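Local coordinates for bifunctional cytochrome P450/NADPH--P450 reductase (PDB 7F3H), which hydroxylates organic substrates at a haem-thiolate P450 domain, using electrons from NADPH passed on by its fused reductase, at the protoporphyrin IX containing Fe site. Residues are numbered along the deposited sequence; one frame, centred on the assembly and turned at random.

The protoporphyrin IX containing Fe site. Residues 73, 79, 90-91, 100, 156, 263, 267-268, 271-272, 331-332, 335, 397-399, 403-407, 410-411. With HEM (protoporphyrin IX containing Fe), chain B.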
loop_
_atom_site.group_PDB
_atom_site.type_symbol
_atom_site.label_atom_id
_atom_site.label_comp_id
_atom_site.label_asym_id
_atom_site.label_seq_id
_atom_site.Cartn_x
_atom_site.Cartn_y
_atom_site.Cartn_z
ATOM N N LYS A 73 -7.018 -12.161 -10.268
ATOM C CA LYS A 73 -7.750 -11.182 -9.475
ATOM C C LYS A 73 -9.119 -10.946 -10.091
ATOM O O LYS A 73 -9.270 -10.735 -11.296
ATOM C CB LYS A 73 -7.017 -9.858 -9.386
ATOM C CG LYS A 73 -7.883 -8.767 -8.771
ATOM C CD LYS A 73 -7.089 -7.503 -8.517
ATOM C CE LYS A 73 -7.996 -6.275 -8.290
ATOM N NZ LYS A 73 -7.163 -5.141 -7.800
ATOM N N TYR A 79 -13.837 -6.885 -4.159
ATOM C CA TYR A 79 -13.543 -5.482 -4.393
ATOM C C TYR A 79 -14.800 -4.670 -4.710
ATOM O O TYR A 79 -14.686 -3.527 -5.156
ATOM C CB TYR A 79 -12.560 -5.362 -5.567
ATOM C CG TYR A 79 -11.244 -6.099 -5.398
ATOM C CD1 TYR A 79 -11.127 -7.469 -5.685
ATOM C CD2 TYR A 79 -10.110 -5.417 -4.995
ATOM C CE1 TYR A 79 -9.928 -8.132 -5.540
ATOM C CE2 TYR A 79 -8.913 -6.058 -4.854
ATOM C CZ TYR A 79 -8.815 -7.412 -5.128
ATOM O OH TYR A 79 -7.573 -7.994 -4.963
ATOM N N LEU A 90 -8.128 1.339 -12.402
ATOM C CA LEU A 90 -7.241 0.179 -12.496
ATOM C C LEU A 90 -7.382 -0.773 -11.313
ATOM O O LEU A 90 -7.158 -1.980 -11.467
ATOM C CB LEU A 90 -5.800 0.646 -12.580
ATOM C CG LEU A 90 -5.439 1.237 -13.927
ATOM C CD1 LEU A 90 -3.997 1.694 -13.922
ATOM C CD2 LEU A 90 -5.696 0.189 -14.977
ATOM N N PHE A 91 -7.715 -0.261 -10.114
ATOM C CA PHE A 91 -7.667 -1.115 -8.933
ATOM C C PHE A 91 -8.940 -1.924 -8.803
ATOM O O PHE A 91 -8.907 -3.066 -8.327
ATOM C CB PHE A 91 -7.444 -0.277 -7.677
ATOM C CG PHE A 91 -7.228 -1.080 -6.409
ATOM C CD1 PHE A 91 -5.969 -1.583 -6.081
ATOM C CD2 PHE A 91 -8.275 -1.291 -5.509
ATOM C CE1 PHE A 91 -5.767 -2.293 -4.886
ATOM C CE2 PHE A 91 -8.077 -2.006 -4.326
ATOM C CZ PHE A 91 -6.822 -2.514 -4.017
ATOM N N TRP A 100 -9.907 -1.150 -18.315
ATOM C CA TRP A 100 -8.719 -1.614 -17.609
ATOM C C TRP A 100 -7.520 -1.631 -18.546
ATOM O O TRP A 100 -6.507 -0.969 -18.289
ATOM C CB TRP A 100 -8.912 -2.993 -16.974
ATOM C CG TRP A 100 -7.613 -3.359 -16.268
ATOM C CD1 TRP A 100 -7.247 -3.003 -14.996
ATOM C CD2 TRP A 100 -6.481 -4.072 -16.818
ATOM N NE1 TRP A 100 -5.988 -3.471 -14.714
ATOM C CE2 TRP A 100 -5.495 -4.132 -15.809
ATOM C CE3 TRP A 100 -6.218 -4.671 -18.052
ATOM C CZ2 TRP A 100 -4.254 -4.774 -15.995
ATOM C CZ3 TRP A 100 -4.984 -5.314 -18.237
ATOM C CH2 TRP A 100 -4.021 -5.360 -17.209
ATOM N N ILE A 156 0.593 12.435 -3.673
ATOM C CA ILE A 156 -0.132 11.822 -4.763
ATOM C C ILE A 156 -1.114 12.832 -5.369
ATOM O O ILE A 156 -1.307 12.833 -6.579
ATOM C CB ILE A 156 -0.783 10.495 -4.303
ATOM C CG1 ILE A 156 -1.086 9.618 -5.506
ATOM C CG2 ILE A 156 -2.078 10.720 -3.609
ATOM C CD1 ILE A 156 0.133 9.378 -6.406
ATOM N N THR A 263 -8.572 6.537 -7.791
ATOM C CA THR A 263 -7.830 5.296 -7.599
ATOM C C THR A 263 -6.432 5.574 -7.047
ATOM O O THR A 263 -5.983 4.915 -6.100
ATOM C CB THR A 263 -7.776 4.541 -8.945
ATOM O OG1 THR A 263 -9.106 4.235 -9.366
ATOM C CG2 THR A 263 -7.016 3.230 -8.847
ATOM N N ALA A 267 -5.481 3.776 -3.537
ATOM C CA ALA A 267 -4.439 2.766 -3.565
ATOM C C ALA A 267 -3.080 3.332 -3.187
ATOM O O ALA A 267 -2.140 2.563 -2.957
ATOM C CB ALA A 267 -4.364 2.127 -4.968
ATOM N N GLY A 268 -2.942 4.657 -3.112
ATOM C CA GLY A 268 -1.623 5.181 -2.890
ATOM C C GLY A 268 -1.371 5.723 -1.502
ATOM O O GLY A 268 -0.206 5.761 -1.100
ATOM N N THR A 271 -1.231 2.619 1.762
ATOM C CA THR A 271 -0.136 1.690 1.502
ATOM C C THR A 271 1.213 2.353 1.777
ATOM O O THR A 271 2.029 1.836 2.540
ATOM C CB THR A 271 -0.177 1.198 0.051
ATOM O OG1 THR A 271 -0.382 2.312 -0.834
ATOM C CG2 THR A 271 -1.248 0.173 -0.144
ATOM N N THR A 272 1.451 3.508 1.151
ATOM C CA THR A 272 2.723 4.208 1.258
ATOM C C THR A 272 2.946 4.783 2.647
ATOM O O THR A 272 4.043 4.653 3.204
ATOM C CB THR A 272 2.748 5.297 0.208
ATOM O OG1 THR A 272 2.324 4.695 -1.027
ATOM C CG2 THR A 272 4.139 5.905 0.073
ATOM N N THR A 331 1.888 -3.733 3.434
ATOM C CA THR A 331 0.711 -3.040 3.932
ATOM C C THR A 331 -0.591 -3.468 3.256
ATOM O O THR A 331 -1.666 -3.190 3.802
ATOM C CB THR A 331 0.895 -1.514 3.826
ATOM O OG1 THR A 331 1.195 -1.134 2.470
ATOM C CG2 THR A 331 2.059 -1.056 4.727
ATOM N N ILE A 332 -0.549 -4.133 2.103
ATOM C CA ILE A 332 -1.744 -4.875 1.689
ATOM C C ILE A 332 -1.437 -6.348 1.878
ATOM O O ILE A 332 -0.818 -6.979 1.001
ATOM C CB ILE A 332 -2.200 -4.600 0.248
ATOM C CG1 ILE A 332 -2.480 -3.112 -0.011
ATOM C CG2 ILE A 332 -3.473 -5.391 0.008
ATOM C CD1 ILE A 332 -2.853 -2.783 -1.496
ATOM N N TYR A 335 -4.379 -9.944 -0.114
ATOM C CA TYR A 335 -5.068 -9.908 -1.394
ATOM C C TYR A 335 -5.148 -11.300 -1.993
ATOM O O TYR A 335 -4.310 -12.171 -1.721
ATOM C CB TYR A 335 -4.371 -8.935 -2.336
ATOM C CG TYR A 335 -2.944 -9.277 -2.751
ATOM C CD1 TYR A 335 -2.698 -10.069 -3.853
ATOM C CD2 TYR A 335 -1.846 -8.771 -2.050
ATOM C CE1 TYR A 335 -1.398 -10.357 -4.258
ATOM C CE2 TYR A 335 -0.526 -9.045 -2.456
ATOM C CZ TYR A 335 -0.316 -9.858 -3.560
ATOM O OH TYR A 335 0.962 -10.173 -4.008
ATOM N N PRO A 397 4.990 -7.952 -2.240
ATOM C CA PRO A 397 4.359 -6.791 -1.583
ATOM C C PRO A 397 3.659 -5.872 -2.565
ATOM O O PRO A 397 2.813 -5.066 -2.152
ATOM C CB PRO A 397 5.529 -6.088 -0.893
ATOM C CG PRO A 397 6.693 -6.421 -1.712
ATOM C CD PRO A 397 6.446 -7.772 -2.381
ATOM N N PHE A 398 4.009 -5.933 -3.844
ATOM C CA PHE A 398 3.392 -5.112 -4.876
ATOM C C PHE A 398 2.535 -5.974 -5.808
ATOM O O PHE A 398 2.490 -5.750 -7.017
ATOM C CB PHE A 398 4.452 -4.305 -5.634
ATOM C CG PHE A 398 5.149 -3.259 -4.768
ATOM C CD1 PHE A 398 4.486 -2.086 -4.387
ATOM C CD2 PHE A 398 6.436 -3.471 -4.288
ATOM C CE1 PHE A 398 5.112 -1.131 -3.592
ATOM C CE2 PHE A 398 7.079 -2.525 -3.472
ATOM C CZ PHE A 398 6.416 -1.345 -3.132
ATOM N N GLY A 399 1.877 -7.009 -5.250
ATOM C CA GLY A 399 0.955 -7.809 -6.034
ATOM C C GLY A 399 1.645 -8.700 -7.048
ATOM O O GLY A 399 2.837 -9.014 -6.954
ATOM N N ARG A 403 -1.845 -7.586 -12.786
ATOM C CA ARG A 403 -2.523 -6.880 -11.706
ATOM C C ARG A 403 -1.557 -6.451 -10.587
ATOM O O ARG A 403 -1.961 -6.292 -9.425
ATOM C CB ARG A 403 -3.655 -7.752 -11.169
ATOM C CG ARG A 403 -4.643 -8.093 -12.280
ATOM C CD ARG A 403 -5.065 -6.834 -13.067
ATOM N NE ARG A 403 -5.792 -5.865 -12.233
ATOM C CZ ARG A 403 -7.122 -5.751 -12.164
ATOM N NH1 ARG A 403 -7.920 -6.517 -12.886
ATOM N NH2 ARG A 403 -7.665 -4.843 -11.379
ATOM N N ALA A 404 -0.281 -6.293 -10.911
ATOM C CA ALA A 404 0.674 -5.817 -9.931
ATOM C C ALA A 404 0.492 -4.314 -9.711
ATOM O O ALA A 404 -0.211 -3.628 -10.460
ATOM C CB ALA A 404 2.093 -6.137 -10.386
ATOM N N CYS A 405 1.097 -3.820 -8.631
ATOM C CA CYS A 405 1.068 -2.393 -8.310
ATOM C C CYS A 405 1.651 -1.562 -9.442
ATOM O O CYS A 405 2.825 -1.698 -9.770
ATOM C CB CYS A 405 1.843 -2.129 -7.012
ATOM S SG CYS A 405 1.752 -0.394 -6.473
ATOM N N ILE A 406 0.851 -0.675 -10.029
ATOM C CA ILE A 406 1.430 0.234 -11.017
ATOM C C ILE A 406 2.144 1.393 -10.350
ATOM O O ILE A 406 2.932 2.087 -11.007
ATOM C CB ILE A 406 0.358 0.781 -11.969
ATOM C CG1 ILE A 406 0.964 1.277 -13.294
ATOM C CG2 ILE A 406 -0.472 1.862 -11.278
ATOM C CD1 ILE A 406 -0.129 1.544 -14.339
ATOM N N GLY A 407 1.842 1.658 -9.071
ATOM C CA GLY A 407 2.388 2.753 -8.302
ATOM C C GLY A 407 3.697 2.456 -7.604
ATOM O O GLY A 407 4.255 3.370 -6.987
ATOM N N PHE A 410 6.644 4.975 -7.917
ATOM C CA PHE A 410 6.250 6.205 -7.234
ATOM C C PHE A 410 6.347 6.045 -5.722
ATOM O O PHE A 410 6.953 6.879 -5.029
ATOM C CB PHE A 410 4.832 6.594 -7.644
ATOM C CG PHE A 410 4.453 8.009 -7.282
ATOM C CD1 PHE A 410 3.992 8.314 -6.006
ATOM C CD2 PHE A 410 4.535 9.029 -8.233
ATOM C CE1 PHE A 410 3.631 9.602 -5.687
ATOM C CE2 PHE A 410 4.175 10.316 -7.931
ATOM C CZ PHE A 410 3.721 10.616 -6.653
ATOM N N ALA A 411 5.760 4.970 -5.197
ATOM C CA ALA A 411 5.767 4.747 -3.759
ATOM C C ALA A 411 7.186 4.715 -3.223
ATOM O O ALA A 411 7.543 5.515 -2.338
ATOM C CB ALA A 411 5.051 3.438 -3.431
HETATM C CHA HEM B . -2.166 -2.398 -7.008
HETATM C CHB HEM B . -1.488 2.402 -7.334
HETATM C CHC HEM B . 1.529 2.215 -3.510
HETATM C CHD HEM B . 0.615 -2.521 -3.014
HETATM C C1A HEM B . -2.235 -1.092 -7.426
HETATM C C2A HEM B . -3.074 -0.600 -8.499
HETATM C C3A HEM B . -2.873 0.722 -8.629
HETATM C C4A HEM B . -1.951 1.124 -7.578
HETATM C CMA HEM B . -3.554 1.657 -9.660
HETATM C CAA HEM B . -3.941 -1.502 -9.391
HETATM C CBA HEM B . -3.100 -1.872 -10.618
HETATM C CGA HEM B . -3.884 -2.707 -11.631
HETATM O O1A HEM B . -3.789 -2.356 -12.838
HETATM O O2A HEM B . -4.683 -3.633 -11.294
HETATM C C1B HEM B . -0.584 2.779 -6.360
HETATM C C2B HEM B . -0.043 4.116 -6.148
HETATM C C3B HEM B . 0.824 4.037 -5.124
HETATM C C4B HEM B . 0.801 2.678 -4.616
HETATM C CMB HEM B . -0.373 5.335 -7.035
HETATM C CAB HEM B . 1.640 5.133 -4.403
HETATM C CBB HEM B . 1.532 6.444 -4.637
HETATM C C1C HEM B . 1.542 0.918 -3.022
HETATM C C2C HEM B . 2.349 0.397 -1.911
HETATM C C3C HEM B . 2.042 -0.910 -1.813
HETATM C C4C HEM B . 1.106 -1.256 -2.839
HETATM C CMC HEM B . 3.316 1.233 -1.021
HETATM C CAC HEM B . 2.538 -2.002 -0.878
HETATM C CBC HEM B . 3.457 -1.772 0.049
HETATM C C1D HEM B . -0.221 -2.903 -4.046
HETATM C C2D HEM B . -0.778 -4.237 -4.246
HETATM C C3D HEM B . -1.529 -4.180 -5.345
HETATM C C4D HEM B . -1.504 -2.831 -5.878
HETATM C CMD HEM B . -0.542 -5.499 -3.373
HETATM C CAD HEM B . -2.302 -5.356 -5.915
HETATM C CBD HEM B . -3.620 -5.294 -5.190
HETATM C CGD HEM B . -4.472 -6.473 -5.520
HETATM O O1D HEM B . -5.693 -6.326 -5.269
HETATM O O2D HEM B . -3.952 -7.525 -6.016
HETATM N NA HEM B . -1.592 -0.006 -6.873
HETATM N NB HEM B . -0.043 1.931 -5.425
HETATM N NC HEM B . 0.787 -0.122 -3.547
HETATM N ND HEM B . -0.683 -2.079 -5.060
HETATM FE FE HEM B . -0.298 -0.145 -5.292
HETATM O O HOH W 1 -5.413 -9.765 -6.495
HETATM O O HOH W 2 -2.041 -8.588 -7.771
#
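Propionate oxygen O1D of HEM is gripped by two side chains: Tyr79 OH donates a hydrogen bond to it at 2.5 Å, and Lys73 NZ adds a salt bridge at 3.2 Å. Lys73 arrives fully extended, every torsion near anti, with CE lying over one face of the Tyr79 ring; its ammonium also donates to Phe91 O at 2.8 Å, along a lone pair of the carbonyl oxygen and within its plane. An alanine here would take away both NZ bonds, and would probably leave the propionate less firmly fixed and the Phe91 segment less well tied to it. The other oxygen of this propionate, O2D, takes water 1, shared with Tyr79 OH, and water 2, shared with Arg403 O.

On the second propionate, Arg403 folds back through two kinks (chi2 -49°, chi3 -64°) and brings NE to O2A in a salt-bridging hydrogen bond of 2.7 Å, with the oxygen near the guanidinium plane. Trp100 NE1 donates a hydrogen bond to O1A at 3.1 Å, tilted from its ring plane, while that same nitrogen lies over one face of the guanidinium and Lys73 CD over the other, which should limit how the guanidinium can turn. Lys73 and Arg403 would be expected to stabilise negative charge on the propionates.

Cys405 is the proximal thiolate ligand: with SG anti to the backbone N (chi1 -176°), it binds FE at 2.4 Å, completing a near square pyramid with the four porphyrin nitrogens. Gly407 CA covers the pyrrole containing NB from this side, and Gly268 CA lies over its distal face. Thr271 presses CB over the NC pyrrole, 3.5 Å from its centroid, and its OG1 donates a hydrogen bond to Ala267 O from above the carbonyl plane.

The haem is almost wholly buried in the P450 fold, sandwiched between the long distal helix 254-285 and the proximal cysteine-ligand loop that leads into helix 408-425, with the propionates pointing towards Lys73, Trp100 and Arg403.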